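Local structure of bifunctional protein PutA (Bdellovibrio bacteriovorus, 5UR2) at residues 14-17 with 18-22; 325-328 with 329-333; 354-357 with 358-361; 424-428 with 429-433. The protein probably carries out both steps of proline oxidation to glutamate, joining an FAD-dependent proline dehydrogenase and an NAD+-dependent L-glutamate gamma-semialdehyde dehydrogenase in one chain. One frame throughout, in Å; residues are numbered along the deposited sequence.

How the contacts relate
Along the chain the four contacts come in numerical order. Contact 1 lies on helix 6-22 of the N-terminal region, while contacts 2, 3 and 4 belong to the proline dehydrogenase part, built on an eight-stranded parallel barrel. These three sit at the starts of helices 327-343, 357-369 and 429-434, with centres about 13 to 14 Å apart, and all touch the modified FAD. Contact 2 reaches its adenine and one phosphate, contact 3 both phosphates, and contact 4 the adenine side and one phosphate oxygen. Contact 1, centred about 12 Å from contact 3, packs behind it through I17 and L18 on V357, and so backs the cofactor site without touching the flavin.

Contact 1 (14-17 with 18-22); sequences GEEI and LKRME
The first torsions of E16 and R20, one helical turn apart, bring their charged ends together. E16 sends CG opposite its backbone N (chi1 173°) and runs extended outward, roughly across the helix axis, while R20, with CG beside its own N (chi1 -72°), stays extended to NE and leans back toward the preceding turn. The two side chains lie alongside each other and point the same way. Carboxylate and guanidinium are nearly coplanar, 29° apart, and E16 OE2 comes to the guanidinium edge, in its plane. The resulting salt bridge is loose: the bond from R20 NE to E16 OE2 measures 3.4 Å and is weak, although fairly straight.

On the next helical ridge I17 and M21 form an apolar pair, in which I17 CG2 stands 4.0 Å from M21 SD. The methionine chain also folds over the preceding turn, with M21 CG 3.2 Å from I17 O. L18 does much the same further back, its CG lying 3.4 Å from G14 O. Beneath these side chains the backbone is regular alpha-helix, as the bonds from L18 N to G14 O (3.0 Å), from R20 N to E16 O (3.0 Å) and from M21 N to I17 O (3.1 Å) attest.

The turn thus has a polar flank and an apolar one. Through the apolar flank helix 6-22 is seated on the proline dehydrogenase part: I17 and L18 touch V357 of helix 357-369, L18 reaches M440 of helix 440-444, and M21 packs on I389 and T392 of helix 387-395.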
# COMPACT_ATOMS: atom_id res chain seq x y z
N GLY B 14 54.76 -21.50 -15.20
CA GLY B 14 54.21 -21.05 -13.93
C GLY B 14 54.68 -21.89 -12.75
O GLY B 14 54.95 -21.36 -11.67
N GLU B 15 54.82 -23.20 -12.97
CA GLU B 15 55.32 -24.07 -11.90
C GLU B 15 56.76 -23.73 -11.54
O GLU B 15 57.12 -23.74 -10.35
CB GLU B 15 55.20 -25.53 -12.32
CG GLU B 15 53.76 -26.05 -12.36
CD GLU B 15 53.67 -27.48 -12.88
OE1 GLU B 15 54.70 -28.00 -13.35
OE2 GLU B 15 52.57 -28.07 -12.82
N GLU B 16 57.59 -23.40 -12.53
CA GLU B 16 58.95 -22.96 -12.23
C GLU B 16 58.96 -21.68 -11.41
O GLU B 16 59.69 -21.58 -10.42
CB GLU B 16 59.74 -22.75 -13.53
CG GLU B 16 61.12 -22.13 -13.31
CD GLU B 16 61.82 -21.78 -14.62
OE1 GLU B 16 61.30 -22.16 -15.70
OE2 GLU B 16 62.90 -21.14 -14.57
N ILE B 17 58.11 -20.71 -11.79
CA ILE B 17 58.08 -19.43 -11.09
C ILE B 17 57.67 -19.63 -9.64
O ILE B 17 58.28 -19.07 -8.72
CB ILE B 17 57.14 -18.45 -11.82
CG1 ILE B 17 57.76 -18.04 -13.17
CG2 ILE B 17 56.80 -17.25 -10.95
CD1 ILE B 17 56.81 -17.24 -14.05
N LEU B 18 56.65 -20.45 -9.40
CA LEU B 18 56.21 -20.71 -8.03
C LEU B 18 57.26 -21.51 -7.25
O LEU B 18 57.38 -21.34 -6.03
CB LEU B 18 54.86 -21.42 -8.04
CG LEU B 18 53.72 -20.56 -8.60
CD1 LEU B 18 52.50 -21.39 -8.94
CD2 LEU B 18 53.32 -19.47 -7.64
N LYS B 19 57.99 -22.40 -7.91
CA LYS B 19 59.03 -23.15 -7.21
C LYS B 19 60.14 -22.23 -6.73
O LYS B 19 60.55 -22.28 -5.57
CB LYS B 19 59.58 -24.26 -8.11
CG LYS B 19 60.69 -25.09 -7.48
CD LYS B 19 60.30 -25.65 -6.11
CE LYS B 19 59.27 -26.79 -6.19
NZ LYS B 19 59.21 -27.58 -4.92
N ARG B 20 60.61 -21.34 -7.62
CA ARG B 20 61.62 -20.36 -7.24
C ARG B 20 61.13 -19.49 -6.09
O ARG B 20 61.91 -19.11 -5.21
CB ARG B 20 61.97 -19.46 -8.42
CG ARG B 20 62.78 -20.06 -9.54
CD ARG B 20 62.83 -19.05 -10.68
NE ARG B 20 63.72 -19.42 -11.78
CZ ARG B 20 65.01 -19.08 -11.86
NH1 ARG B 20 65.57 -18.37 -10.88
NH2 ARG B 20 65.72 -19.45 -12.91
N MET B 21 59.84 -19.16 -6.08
CA MET B 21 59.29 -18.29 -5.05
C MET B 21 59.44 -18.90 -3.67
O MET B 21 59.60 -18.17 -2.68
CB MET B 21 57.83 -17.97 -5.34
CG MET B 21 57.63 -16.94 -6.43
SD MET B 21 55.95 -16.94 -7.10
CE MET B 21 55.00 -16.76 -5.58
N GLU B 22 59.40 -20.23 -3.58
CA GLU B 22 59.59 -20.89 -2.30
C GLU B 22 60.98 -20.66 -1.73
O GLU B 22 61.16 -20.75 -0.52
CB GLU B 22 59.36 -22.39 -2.43
CG GLU B 22 58.06 -22.81 -3.11
CD GLU B 22 57.96 -24.32 -3.24
OE1 GLU B 22 56.96 -24.83 -3.79
OE2 GLU B 22 58.90 -25.01 -2.79

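Contact 2 (325-328 with 329-333); sequences TNKA and ESDAN. With P5F (N-propargylglycine-modified flavin adenine dinucleotide), chain F.
K327 and D331 meet at the cofactor, where K327 NZ lies 2.9 Å from D331 OD2, forming a salt bridge on the syn lone pair of that oxygen. The same ammonium gives a hydrogen bond to P5F O1A, NZ to O1A also being 2.9 Å, so it links a carboxylate to a phosphate. K327 CB and CG lie over one face of the adenine, CB 3.6 Å from P5F C5A, and the bend at chi2 (-103°) then carries CD, CE and NZ on toward the phosphate and D331. The adenine is further read through its polar atoms: S330 OG donates to P5F N3A at 2.8 Å, and P5F N6A gives T325 O a weak bond of 3.2 Å.

Second-shell residues hold these groups in place. D331 has another cationic partner, K303, bound at OD1, and its backbone N is tied to K327 O at 3.2 Å, joining the ion pair's two residues through the main chain as well. N326 caps the helix: its OD1 accepts from A328 N at 3.1 Å, the donor standing 57° out of the amide plane. E329 crosses N326 at about a right angle, and its OE1 is held by T454 OG1.

An asparagine N-cap thus opens helix 327-343, which lies between strands 298-302 and 349-353 of the TIM-type beta/alpha barrel of proline dehydrogenase, and its first turn lines the FAD pocket.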
# COMPACT_ATOMS: atom_id res chain seq x y z
N THR B 325 32.11 -9.34 -16.50
CA THR B 325 31.73 -9.62 -15.12
C THR B 325 32.08 -11.05 -14.71
O THR B 325 31.76 -11.46 -13.59
CB THR B 325 30.25 -9.31 -14.90
OG1 THR B 325 29.46 -9.98 -15.88
CG2 THR B 325 30.01 -7.79 -15.01
N ASN B 326 32.76 -11.80 -15.56
CA ASN B 326 33.40 -13.06 -15.20
C ASN B 326 34.91 -12.82 -15.21
O ASN B 326 35.46 -12.41 -16.24
CB ASN B 326 32.98 -14.15 -16.19
CG ASN B 326 33.80 -15.44 -16.08
OD1 ASN B 326 34.60 -15.63 -15.17
ND2 ASN B 326 33.57 -16.35 -17.02
N LYS B 327 35.57 -13.05 -14.08
CA LYS B 327 36.96 -12.63 -13.98
C LYS B 327 37.85 -13.38 -14.97
O LYS B 327 38.86 -12.83 -15.44
CB LYS B 327 37.47 -12.80 -12.54
CG LYS B 327 38.78 -12.04 -12.28
CD LYS B 327 39.99 -13.00 -12.27
CE LYS B 327 41.31 -12.23 -12.07
NZ LYS B 327 42.49 -13.16 -12.12
N ALA B 328 37.51 -14.63 -15.29
CA ALA B 328 38.25 -15.37 -16.30
C ALA B 328 38.15 -14.72 -17.68
O ALA B 328 39.07 -14.86 -18.49
CB ALA B 328 37.78 -16.83 -16.35
N GLU B 329 37.04 -14.02 -17.98
CA GLU B 329 36.98 -13.25 -19.23
C GLU B 329 38.07 -12.19 -19.29
O GLU B 329 38.69 -11.99 -20.34
CB GLU B 329 35.62 -12.56 -19.41
CG GLU B 329 34.47 -13.43 -19.84
CD GLU B 329 33.19 -12.64 -20.05
OE1 GLU B 329 32.70 -11.99 -19.09
OE2 GLU B 329 32.69 -12.63 -21.19
N SER B 330 38.31 -11.49 -18.17
CA SER B 330 39.37 -10.48 -18.16
C SER B 330 40.75 -11.11 -18.38
O SER B 330 41.54 -10.63 -19.21
CB SER B 330 39.34 -9.70 -16.86
OG SER B 330 38.16 -8.95 -16.76
N ASP B 331 41.04 -12.20 -17.67
CA ASP B 331 42.32 -12.88 -17.86
C ASP B 331 42.47 -13.34 -19.31
O ASP B 331 43.49 -13.08 -19.95
CB ASP B 331 42.41 -14.10 -16.92
CG ASP B 331 42.52 -13.71 -15.44
OD1 ASP B 331 42.82 -12.55 -15.09
OD2 ASP B 331 42.30 -14.62 -14.60
N ALA B 332 41.42 -13.98 -19.85
CA ALA B 332 41.51 -14.51 -21.21
C ALA B 332 41.70 -13.38 -22.22
O ALA B 332 42.49 -13.51 -23.16
CB ALA B 332 40.27 -15.33 -21.56
N ASN B 333 40.98 -12.28 -22.03
CA ASN B 333 41.14 -11.13 -22.92
C ASN B 333 42.53 -10.51 -22.76
O ASN B 333 43.11 -10.04 -23.75
CB ASN B 333 40.05 -10.10 -22.62
CG ASN B 333 40.01 -9.01 -23.65
OD1 ASN B 333 39.67 -9.26 -24.81
ND2 ASN B 333 40.35 -7.79 -23.25
PA P5F F . 44.48 -10.47 -10.97
O1A P5F F . 44.99 -11.63 -11.89
O2A P5F F . 43.98 -10.83 -9.66
O5B P5F F . 43.31 -9.70 -11.51
C5B P5F F . 42.45 -8.87 -10.74
C4B P5F F . 41.63 -8.00 -11.71
O4B P5F F . 40.63 -8.71 -12.40
C3B P5F F . 40.90 -6.83 -11.11
O3B P5F F . 41.73 -5.77 -10.84
C2B P5F F . 39.90 -6.52 -12.15
O2B P5F F . 40.50 -5.76 -13.15
C1B P5F F . 39.56 -7.86 -12.69
N9A P5F F . 38.36 -8.44 -12.13
C8A P5F F . 38.09 -8.71 -10.80
N7A P5F F . 36.88 -9.27 -10.71
C5A P5F F . 36.32 -9.40 -11.99
C6A P5F F . 35.12 -9.88 -12.50
N6A P5F F . 34.12 -10.43 -11.62
N1A P5F F . 34.87 -9.84 -13.82
C2A P5F F . 35.78 -9.35 -14.69
N3A P5F F . 36.96 -8.84 -14.21
C4A P5F F . 37.26 -8.86 -12.91
N1 P5F F . 44.46 -0.01 -13.60
C2 P5F F . 43.74 0.92 -14.44
O2 P5F F . 42.40 0.68 -14.67
N3 P5F F . 44.39 2.05 -15.02
C4 P5F F . 45.76 2.32 -14.80
O4 P5F F . 46.34 3.45 -15.40
C4X P5F F . 46.53 1.35 -13.91
N5 P5F F . 47.91 1.61 -13.51
C5X P5F F . 48.67 0.43 -13.04
C6 P5F F . 50.16 0.43 -13.13
C7 P5F F . 50.89 -0.73 -12.76
C7M P5F F . 52.40 -0.72 -12.85
C8 P5F F . 50.21 -1.90 -12.30
C8M P5F F . 50.95 -3.15 -11.90
C9 P5F F . 48.79 -1.90 -12.22
C9A P5F F . 48.02 -0.69 -12.60
N10 P5F F . 46.56 -0.70 -12.53
C10 P5F F . 45.87 0.25 -13.35
C1' P5F F . 45.80 -1.76 -11.82
C2' P5F F . 45.61 -3.02 -12.67
O2' P5F F . 44.75 -2.72 -13.70
C3' P5F F . 45.07 -4.23 -11.90
O3' P5F F . 43.82 -3.93 -11.41
C4' P5F F . 45.93 -4.69 -10.73
O4' P5F F . 47.24 -4.34 -11.02
C5' P5F F . 45.76 -6.16 -10.32
O5' P5F F . 45.63 -7.05 -11.42
P P5F F . 46.33 -8.51 -11.53
O1P P5F F . 46.66 -9.05 -12.97
O2P P5F F . 47.52 -8.33 -10.52
O3P P5F F . 45.43 -9.42 -10.51
C21 P5F F . 47.33 3.69 -12.03
C22 P5F F . 47.71 2.68 -12.84
C23 P5F F . 46.59 4.92 -12.58

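Contact 3 (354-357 with 358-361); sequences SHNV and RTLA. With P5F (N-propargylglycine-modified flavin adenine dinucleotide), chain F.
N356 meets T359 and the cofactor with almost every atom of its side chain. From CB, which lies 3.5 Å from T359 OG1, the chain leaves opposite the backbone N (chi1 179°) and crosses the threonine at about a right angle, bringing CG to 3.3 Å from the same hydroxyl. There the amide divides its work. OD1 caps helix 357-369 by accepting from T359 N at 3.1 Å, the donor sitting well above the carbonyl plane, 61° out of it. ND2 turns to the ligand and donates to P5F O1A at 2.7 Å, in a bond of 169°.

The residues before it continue the phosphate grip. S354 OG donates to P5F O1P at 2.6 Å and accepts from N356 N at 3.1 Å, an ST turn that fixes the hydroxyl's direction. P5F O2P takes two bonds from H355, from its backbone N and from ring ND1, the latter at the ring's edge.

T359 OG1 is bonded to K303 NZ. Since H355 NE2 faces the backbone N of L382, its ND1 probably carries the proton. Donors crowding a helix N-terminus should thus help to offset the pyrophosphate's negative charge.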
# COMPACT_ATOMS: atom_id res chain seq x y z
N SER B 354 51.02 -6.87 -14.16
CA SER B 354 50.21 -7.89 -13.50
C SER B 354 51.03 -8.56 -12.41
O SER B 354 52.24 -8.77 -12.58
CB SER B 354 49.72 -8.96 -14.49
OG SER B 354 48.94 -9.92 -13.80
N HIS B 355 50.36 -8.93 -11.32
CA HIS B 355 50.97 -9.74 -10.26
C HIS B 355 50.59 -11.22 -10.35
O HIS B 355 50.95 -12.01 -9.47
CB HIS B 355 50.59 -9.20 -8.88
CG HIS B 355 50.75 -7.72 -8.75
ND1 HIS B 355 49.75 -6.82 -9.06
CD2 HIS B 355 51.82 -6.97 -8.38
CE1 HIS B 355 50.19 -5.59 -8.86
NE2 HIS B 355 51.44 -5.65 -8.45
N ASN B 356 49.89 -11.61 -11.41
CA ASN B 356 49.33 -12.95 -11.57
C ASN B 356 50.34 -13.84 -12.28
O ASN B 356 50.73 -13.55 -13.42
CB ASN B 356 48.02 -12.81 -12.35
CG ASN B 356 47.30 -14.13 -12.61
OD1 ASN B 356 47.92 -15.15 -12.86
ND2 ASN B 356 45.97 -14.08 -12.59
N VAL B 357 50.78 -14.92 -11.61
CA VAL B 357 51.83 -15.78 -12.17
C VAL B 357 51.36 -16.46 -13.46
O VAL B 357 52.14 -16.62 -14.40
CB VAL B 357 52.32 -16.81 -11.13
CG1 VAL B 357 53.21 -17.87 -11.78
CG2 VAL B 357 53.11 -16.11 -10.04
N ARG B 358 50.08 -16.86 -13.53
CA ARG B 358 49.54 -17.40 -14.78
C ARG B 358 49.69 -16.40 -15.93
O ARG B 358 50.27 -16.73 -16.98
CB ARG B 358 48.06 -17.78 -14.61
CG ARG B 358 47.27 -17.87 -15.92
CD ARG B 358 47.69 -19.05 -16.80
NE ARG B 358 47.28 -18.87 -18.20
CZ ARG B 358 47.21 -19.86 -19.09
NH1 ARG B 358 47.51 -21.10 -18.74
NH2 ARG B 358 46.84 -19.61 -20.35
N THR B 359 49.20 -15.17 -15.73
CA THR B 359 49.31 -14.12 -16.74
C THR B 359 50.76 -13.89 -17.15
O THR B 359 51.08 -13.82 -18.35
CB THR B 359 48.72 -12.82 -16.19
OG1 THR B 359 47.37 -13.05 -15.74
CG2 THR B 359 48.72 -11.71 -17.27
N LEU B 360 51.65 -13.74 -16.17
CA LEU B 360 53.06 -13.51 -16.48
C LEU B 360 53.65 -14.67 -17.27
O LEU B 360 54.40 -14.45 -18.23
CB LEU B 360 53.84 -13.28 -15.18
CG LEU B 360 53.42 -12.07 -14.34
CD1 LEU B 360 54.07 -12.08 -12.96
CD2 LEU B 360 53.77 -10.80 -15.06
N ALA B 361 53.35 -15.91 -16.88
CA ALA B 361 53.92 -17.08 -17.56
C ALA B 361 53.41 -17.20 -18.99
O ALA B 361 54.15 -17.59 -19.89
CB ALA B 361 53.61 -18.36 -16.77
PA P5F F . 44.48 -10.47 -10.97
O1A P5F F . 44.99 -11.63 -11.89
O2A P5F F . 43.98 -10.83 -9.66
O5B P5F F . 43.31 -9.70 -11.51
C5B P5F F . 42.45 -8.87 -10.74
C4B P5F F . 41.63 -8.00 -11.71
O4B P5F F . 40.63 -8.71 -12.40
C3B P5F F . 40.90 -6.83 -11.11
O3B P5F F . 41.73 -5.77 -10.84
C2B P5F F . 39.90 -6.52 -12.15
O2B P5F F . 40.50 -5.76 -13.15
C1B P5F F . 39.56 -7.86 -12.69
N9A P5F F . 38.36 -8.44 -12.13
C8A P5F F . 38.09 -8.71 -10.80
N7A P5F F . 36.88 -9.27 -10.71
C5A P5F F . 36.32 -9.40 -11.99
C6A P5F F . 35.12 -9.88 -12.50
N6A P5F F . 34.12 -10.43 -11.62
N1A P5F F . 34.87 -9.84 -13.82
C2A P5F F . 35.78 -9.35 -14.69
N3A P5F F . 36.96 -8.84 -14.21
C4A P5F F . 37.26 -8.86 -12.91
N1 P5F F . 44.46 -0.01 -13.60
C2 P5F F . 43.74 0.92 -14.44
O2 P5F F . 42.40 0.68 -14.67
N3 P5F F . 44.39 2.05 -15.02
C4 P5F F . 45.76 2.32 -14.80
O4 P5F F . 46.34 3.45 -15.40
C4X P5F F . 46.53 1.35 -13.91
N5 P5F F . 47.91 1.61 -13.51
C5X P5F F . 48.67 0.43 -13.04
C6 P5F F . 50.16 0.43 -13.13
C7 P5F F . 50.89 -0.73 -12.76
C7M P5F F . 52.40 -0.72 -12.85
C8 P5F F . 50.21 -1.90 -12.30
C8M P5F F . 50.95 -3.15 -11.90
C9 P5F F . 48.79 -1.90 -12.22
C9A P5F F . 48.02 -0.69 -12.60
N10 P5F F . 46.56 -0.70 -12.53
C10 P5F F . 45.87 0.25 -13.35
C1' P5F F . 45.80 -1.76 -11.82
C2' P5F F . 45.61 -3.02 -12.67
O2' P5F F . 44.75 -2.72 -13.70
C3' P5F F . 45.07 -4.23 -11.90
O3' P5F F . 43.82 -3.93 -11.41
C4' P5F F . 45.93 -4.69 -10.73
O4' P5F F . 47.24 -4.34 -11.02
C5' P5F F . 45.76 -6.16 -10.32
O5' P5F F . 45.63 -7.05 -11.42
P P5F F . 46.33 -8.51 -11.53
O1P P5F F . 46.66 -9.05 -12.97
O2P P5F F . 47.52 -8.33 -10.52
O3P P5F F . 45.43 -9.42 -10.51
C21 P5F F . 47.33 3.69 -12.03
C22 P5F F . 47.71 2.68 -12.84
C23 P5F F . 46.59 4.92 -12.58

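Contact 4 (424-428 with 429-433); sequences TSNES and WLRGK. With P5F (N-propargylglycine-modified flavin adenine dinucleotide), chain F.
S428 and R431 make the capping bond that opens helix 429-434: R431 N points at S428 OG, 3.1 Å away and nearly straight at 170°, because the hydroxyl lies opposite the serine's own N (chi1 164°). A main-chain bond, from G432 N to S428 O at 3.1 Å, begins the regular helix. Ahead of it, S425 to S428 form a type I beta turn, closed by S428 N on S425 O, and S425 OG accepts from E427 N in an ST turn.

Polar contacts gather round the arginine, mostly with oxygens of the preceding loop. Its extended chain runs back beside the turn, R431 CD passing 3.2 Å from S425 O. At the guanidinium edge R431 NH1 reaches T424 O in a weak bond of 3.0 Å. N426 OD1 lies over a face instead, 3.3 Å from R431 NH1, where the poor angle makes this a contact without a hydrogen bond. NE completes the set with a salt bridge to D436.

Contacts with the cofactor are of two kinds. W429 N donates to P5F O2A at 2.9 Å, almost perfectly straight at 177°, while E427 CG packs 3.6 Å from P5F N7A. The indole of W429 is tied in turn by NE1 to L443 O.

Chemically, the first helical turn spends one N-H on its serine cap and another on phosphate, so the helix N-terminus probably contributes to stabilising the phosphate's charge.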
# COMPACT_ATOMS: atom_id res chain seq x y z
N THR B 424 41.67 -8.05 -0.95
CA THR B 424 40.63 -8.84 -0.29
C THR B 424 39.54 -9.29 -1.25
O THR B 424 38.55 -9.89 -0.80
CB THR B 424 39.97 -8.06 0.85
OG1 THR B 424 39.32 -6.88 0.32
CG2 THR B 424 41.01 -7.68 1.90
N SER B 425 39.68 -9.01 -2.54
CA SER B 425 38.66 -9.39 -3.51
C SER B 425 38.60 -10.91 -3.66
O SER B 425 39.63 -11.60 -3.65
CB SER B 425 38.96 -8.72 -4.85
OG SER B 425 38.28 -9.36 -5.91
N ASN B 426 37.38 -11.43 -3.84
CA ASN B 426 37.20 -12.87 -4.03
C ASN B 426 37.85 -13.36 -5.31
O ASN B 426 38.23 -14.54 -5.40
CB ASN B 426 35.71 -13.22 -4.03
CG ASN B 426 35.14 -13.37 -2.64
OD1 ASN B 426 35.68 -14.11 -1.82
ND2 ASN B 426 34.04 -12.67 -2.37
N GLU B 427 38.01 -12.49 -6.30
CA GLU B 427 38.59 -12.86 -7.57
C GLU B 427 40.09 -12.61 -7.65
O GLU B 427 40.68 -12.81 -8.72
CB GLU B 427 37.90 -12.11 -8.71
CG GLU B 427 36.40 -12.22 -8.70
CD GLU B 427 35.93 -13.65 -8.85
OE1 GLU B 427 36.67 -14.47 -9.43
OE2 GLU B 427 34.80 -13.94 -8.41
N SER B 428 40.71 -12.14 -6.58
CA SER B 428 42.13 -11.81 -6.62
C SER B 428 43.00 -13.06 -6.76
O SER B 428 42.87 -14.00 -5.98
CB SER B 428 42.52 -11.03 -5.36
OG SER B 428 43.93 -11.01 -5.21
N TRP B 429 43.89 -13.06 -7.76
CA TRP B 429 44.78 -14.21 -7.92
C TRP B 429 45.71 -14.37 -6.72
O TRP B 429 45.94 -15.49 -6.25
CB TRP B 429 45.59 -14.08 -9.21
CG TRP B 429 46.35 -15.34 -9.53
CD1 TRP B 429 45.91 -16.38 -10.32
CD2 TRP B 429 47.66 -15.71 -9.08
NE1 TRP B 429 46.86 -17.37 -10.38
CE2 TRP B 429 47.94 -16.99 -9.62
CE3 TRP B 429 48.61 -15.10 -8.26
CZ2 TRP B 429 49.15 -17.66 -9.38
CZ3 TRP B 429 49.81 -15.77 -8.02
CH2 TRP B 429 50.07 -17.04 -8.58
N LEU B 430 46.25 -13.26 -6.21
CA LEU B 430 47.14 -13.31 -5.06
C LEU B 430 46.43 -13.84 -3.82
O LEU B 430 47.01 -14.60 -3.04
CB LEU B 430 47.73 -11.94 -4.77
CG LEU B 430 48.82 -11.50 -5.73
CD1 LEU B 430 49.10 -10.04 -5.48
CD2 LEU B 430 50.05 -12.35 -5.55
N ARG B 431 45.18 -13.41 -3.61
CA ARG B 431 44.43 -13.96 -2.49
C ARG B 431 44.24 -15.47 -2.64
O ARG B 431 44.42 -16.23 -1.68
CB ARG B 431 43.07 -13.28 -2.36
CG ARG B 431 42.20 -13.99 -1.34
CD ARG B 431 40.80 -13.45 -1.30
NE ARG B 431 39.92 -14.37 -0.57
CZ ARG B 431 38.72 -14.05 -0.10
NH1 ARG B 431 38.24 -12.82 -0.27
NH2 ARG B 431 37.99 -14.95 0.54
N GLY B 432 43.92 -15.93 -3.85
CA GLY B 432 43.73 -17.36 -4.05
C GLY B 432 44.97 -18.16 -3.71
O GLY B 432 44.88 -19.26 -3.15
N LYS B 433 46.15 -17.62 -4.03
CA LYS B 433 47.42 -18.29 -3.77
C LYS B 433 47.82 -18.22 -2.29
O LYS B 433 48.18 -19.24 -1.69
CB LYS B 433 48.52 -17.68 -4.64
CG LYS B 433 49.92 -17.95 -4.14
CD LYS B 433 50.36 -19.37 -4.35
CE LYS B 433 51.77 -19.54 -3.82
NZ LYS B 433 52.08 -21.00 -3.66
PA P5F F . 44.48 -10.47 -10.97
O1A P5F F . 44.99 -11.63 -11.89
O2A P5F F . 43.98 -10.83 -9.66
O5B P5F F . 43.31 -9.70 -11.51
C5B P5F F . 42.45 -8.87 -10.74
C4B P5F F . 41.63 -8.00 -11.71
O4B P5F F . 40.63 -8.71 -12.40
C3B P5F F . 40.90 -6.83 -11.11
O3B P5F F . 41.73 -5.77 -10.84
C2B P5F F . 39.90 -6.52 -12.15
O2B P5F F . 40.50 -5.76 -13.15
C1B P5F F . 39.56 -7.86 -12.69
N9A P5F F . 38.36 -8.44 -12.13
C8A P5F F . 38.09 -8.71 -10.80
N7A P5F F . 36.88 -9.27 -10.71
C5A P5F F . 36.32 -9.40 -11.99
C6A P5F F . 35.12 -9.88 -12.50
N6A P5F F . 34.12 -10.43 -11.62
N1A P5F F . 34.87 -9.84 -13.82
C2A P5F F . 35.78 -9.35 -14.69
N3A P5F F . 36.96 -8.84 -14.21
C4A P5F F . 37.26 -8.86 -12.91
N1 P5F F . 44.46 -0.01 -13.60
C2 P5F F . 43.74 0.92 -14.44
O2 P5F F . 42.40 0.68 -14.67
N3 P5F F . 44.39 2.05 -15.02
C4 P5F F . 45.76 2.32 -14.80
O4 P5F F . 46.34 3.45 -15.40
C4X P5F F . 46.53 1.35 -13.91
N5 P5F F . 47.91 1.61 -13.51
C5X P5F F . 48.67 0.43 -13.04
C6 P5F F . 50.16 0.43 -13.13
C7 P5F F . 50.89 -0.73 -12.76
C7M P5F F . 52.40 -0.72 -12.85
C8 P5F F . 50.21 -1.90 -12.30
C8M P5F F . 50.95 -3.15 -11.90
C9 P5F F . 48.79 -1.90 -12.22
C9A P5F F . 48.02 -0.69 -12.60
N10 P5F F . 46.56 -0.70 -12.53
C10 P5F F . 45.87 0.25 -13.35
C1' P5F F . 45.80 -1.76 -11.82
C2' P5F F . 45.61 -3.02 -12.67
O2' P5F F . 44.75 -2.72 -13.70
C3' P5F F . 45.07 -4.23 -11.90
O3' P5F F . 43.82 -3.93 -11.41
C4' P5F F . 45.93 -4.69 -10.73
O4' P5F F . 47.24 -4.34 -11.02
C5' P5F F . 45.76 -6.16 -10.32
O5' P5F F . 45.63 -7.05 -11.42
P P5F F . 46.33 -8.51 -11.53
O1P P5F F . 46.66 -9.05 -12.97
O2P P5F F . 47.52 -8.33 -10.52
O3P P5F F . 45.43 -9.42 -10.51
C21 P5F F . 47.33 3.69 -12.03
C22 P5F F . 47.71 2.68 -12.84
C23 P5F F . 46.59 4.92 -12.58